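Local structure of cell division control protein 73 (Saccharomyces cerevisiae, 3V46) at residues V88-T94 with C115-F120. The protein acts as a subunit of the PAF1 complex in RNA polymerase II transcription, and its C-terminal Ras-like domain, present here, promotes association of that complex with chromatin. Numbering follows the deposited sequence.
Sequences VVAIFTT and CKGYYF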
loop_
_atom_site.group_PDB
_atom_site.type_symbol
_atom_site.label_atom_id
_atom_site.label_comp_id
_atom_site.label_asym_id
_atom_site.label_seq_id
_atom_site.Cartn_x
_atom_site.Cartn_y
_atom_site.Cartn_z
ATOM N N VAL A 88 -0.172 -1.563 11.262
ATOM C CA VAL A 88 -0.119 -0.974 9.926
ATOM C C VAL A 88 1.341 -0.879 9.492
ATOM O O VAL A 88 2.148 -0.212 10.142
ATOM C CB VAL A 88 -0.800 0.411 9.901
ATOM C CG1 VAL A 88 -0.595 1.105 8.560
ATOM C CG2 VAL A 88 -2.286 0.276 10.189
ATOM N N VAL A 89 1.674 -1.571 8.406
ATOM C CA VAL A 89 3.060 -1.674 7.938
ATOM C C VAL A 89 3.302 -0.916 6.636
ATOM O O VAL A 89 4.444 -0.635 6.283
ATOM C CB VAL A 89 3.506 -3.146 7.760
ATOM C CG1 VAL A 89 3.466 -3.882 9.090
ATOM C CG2 VAL A 89 2.654 -3.862 6.730
ATOM N N ALA A 90 2.234 -0.578 5.916
ATOM C CA ALA A 90 2.364 0.204 4.690
ATOM C C ALA A 90 1.090 0.967 4.439
ATOM O O ALA A 90 -0.010 0.488 4.741
ATOM C CB ALA A 90 2.688 -0.698 3.506
ATOM N N ILE A 91 1.258 2.156 3.865
ATOM C CA ILE A 91 0.159 3.039 3.523
ATOM C C ILE A 91 0.363 3.519 2.095
ATOM O O ILE A 91 1.391 4.130 1.774
ATOM C CB ILE A 91 0.094 4.240 4.487
ATOM C CG1 ILE A 91 -0.133 3.745 5.933
ATOM C CG2 ILE A 91 -1.015 5.211 4.075
ATOM C CD1 ILE A 91 -0.054 4.815 6.973
ATOM N N PHE A 92 -0.605 3.215 1.230
ATOM C CA PHE A 92 -0.637 3.778 -0.103
ATOM C C PHE A 92 -1.366 5.101 -0.021
ATOM O O PHE A 92 -2.450 5.180 0.564
ATOM C CB PHE A 92 -1.368 2.852 -1.079
ATOM C CG PHE A 92 -0.607 1.609 -1.448
ATOM C CD1 PHE A 92 0.118 0.904 -0.511
ATOM C CD2 PHE A 92 -0.634 1.135 -2.734
ATOM C CE1 PHE A 92 0.807 -0.251 -0.866
ATOM C CE2 PHE A 92 0.047 -0.019 -3.085
ATOM C CZ PHE A 92 0.752 -0.713 -2.154
ATOM N N THR A 93 -0.797 6.139 -0.631
ATOM C CA THR A 93 -1.364 7.475 -0.525
ATOM C C THR A 93 -2.032 7.942 -1.808
ATOM O O THR A 93 -1.591 7.633 -2.917
ATOM C CB THR A 93 -0.290 8.510 -0.153
ATOM O OG1 THR A 93 0.730 8.514 -1.158
ATOM C CG2 THR A 93 0.330 8.185 1.179
ATOM N N THR A 94 -3.103 8.703 -1.628
ATOM C CA THR A 94 -3.897 9.224 -2.727
ATOM C C THR A 94 -3.332 10.540 -3.190
ATOM O O THR A 94 -3.570 10.962 -4.310
ATOM C CB THR A 94 -5.343 9.507 -2.280
ATOM O OG1 THR A 94 -5.327 10.482 -1.231
ATOM C CG2 THR A 94 -6.009 8.233 -1.783
ATOM N N CYS A 115 5.463 4.572 9.692
ATOM C CA CYS A 115 4.797 3.652 8.769
ATOM C C CYS A 115 5.342 3.936 7.377
ATOM O O CYS A 115 5.483 5.089 6.979
ATOM C CB CYS A 115 3.260 3.828 8.729
ATOM S SG CYS A 115 2.337 3.587 10.287
ATOM N N LYS A 116 5.624 2.885 6.627
ATOM C CA LYS A 116 6.117 3.021 5.268
ATOM C C LYS A 116 5.020 3.514 4.337
ATOM O O LYS A 116 3.945 2.930 4.266
ATOM C CB LYS A 116 6.646 1.671 4.794
ATOM C CG LYS A 116 7.059 1.650 3.360
ATOM C CD LYS A 116 8.449 2.155 3.207
ATOM C CE LYS A 116 8.913 2.049 1.770
ATOM N NZ LYS A 116 10.248 2.655 1.616
ATOM N N GLY A 117 5.292 4.608 3.636
ATOM C CA GLY A 117 4.362 5.158 2.672
ATOM C C GLY A 117 4.802 4.962 1.229
ATOM O O GLY A 117 5.999 4.954 0.919
ATOM N N TYR A 118 3.812 4.812 0.354
ATOM C CA TYR A 118 4.015 4.679 -1.084
ATOM C C TYR A 118 3.080 5.629 -1.810
ATOM O O TYR A 118 1.961 5.880 -1.355
ATOM C CB TYR A 118 3.705 3.253 -1.563
ATOM C CG TYR A 118 4.631 2.201 -1.013
ATOM C CD1 TYR A 118 4.341 1.550 0.176
ATOM C CD2 TYR A 118 5.800 1.866 -1.673
ATOM C CE1 TYR A 118 5.167 0.596 0.682
ATOM C CE2 TYR A 118 6.649 0.895 -1.163
ATOM C CZ TYR A 118 6.317 0.266 0.015
ATOM O OH TYR A 118 7.145 -0.694 0.544
ATOM N N TYR A 119 3.552 6.159 -2.932
ATOM C CA TYR A 119 2.732 6.950 -3.827
ATOM C C TYR A 119 2.947 6.420 -5.247
ATOM O O TYR A 119 4.009 6.594 -5.827
ATOM C CB TYR A 119 3.091 8.440 -3.759
ATOM C CG TYR A 119 2.277 9.284 -4.709
ATOM C CD1 TYR A 119 0.964 9.628 -4.412
ATOM C CD2 TYR A 119 2.818 9.744 -5.901
ATOM C CE1 TYR A 119 0.208 10.390 -5.271
ATOM C CE2 TYR A 119 2.074 10.520 -6.767
ATOM C CZ TYR A 119 0.769 10.835 -6.449
ATOM O OH TYR A 119 0.023 11.612 -7.298
ATOM N N PHE A 120 1.936 5.761 -5.792
ATOM C CA PHE A 120 2.003 5.208 -7.139
ATOM C C PHE A 120 1.365 6.174 -8.126
ATOM O O PHE A 120 0.313 6.769 -7.850
ATOM C CB PHE A 120 1.263 3.861 -7.213
ATOM C CG PHE A 120 2.033 2.701 -6.646
ATOM C CD1 PHE A 120 2.066 2.470 -5.279
ATOM C CD2 PHE A 120 2.706 1.827 -7.487
ATOM C CE1 PHE A 120 2.761 1.390 -4.766
ATOM C CE2 PHE A 120 3.393 0.743 -6.979
ATOM C CZ PHE A 120 3.431 0.531 -5.620
HETATM O O HOH W 1 5.933 0.334 8.215
HETATM O O HOH W 2 -0.441 5.432 -4.123
HETATM O O HOH W 3 -2.809 12.837 -6.231
#
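A beta-alpha-beta unit brings these two parallel strands side by side near the centre of the domain, with helix 108-114 in the connection between them. Three backbone hydrogen bonds form the ladder. Ile91 N donates to Lys116 O (2.8 Å), Tyr118 N to Ile91 O (2.9 Å) and Thr93 N to Tyr118 O (2.9 Å). Ile91 thus uses both its N and its O, and they reach the residues before and after Gly117, as expected for a parallel pair. Thr93 OG1 also donates to Tyr118 O (2.9 Å), so this carbonyl accepts two bonds from one residue.

Water continues the pairing at both ends. One molecule donates to Val89 O (2.6 Å) and accepts from Lys116 N (3.0 Å). Another donates to Thr93 O (2.8 Å) and accepts from Phe120 N (2.9 Å).

The domain has a Ras-like fold but does not bind GTP. Its mixed sheet places strand 16-18 beside 88-92 and strand 136-141 beside 116-122, so both strands of this contact are internal.

Ala90, Phe92 and Tyr118 share one face of the sheet, where Ala90 CB lies 4.0 Å from Tyr118 CE1. Phe92, Tyr118 and Phe120 form an aromatic cluster. The Phe92 and Tyr118 rings meet obliquely, at 48°. Those of Phe92 and Phe120 are nearly parallel but barely overlap; Phe92 CE2 is 3.5 Å from Phe120 CE1. Helix 149-166 packs on Ala90 and Tyr118; its Ser159 hydrogen-bonds Tyr118 OH. On the face of Ile91, Ile91 CD1 touches Cys115 CB at 3.9 Å.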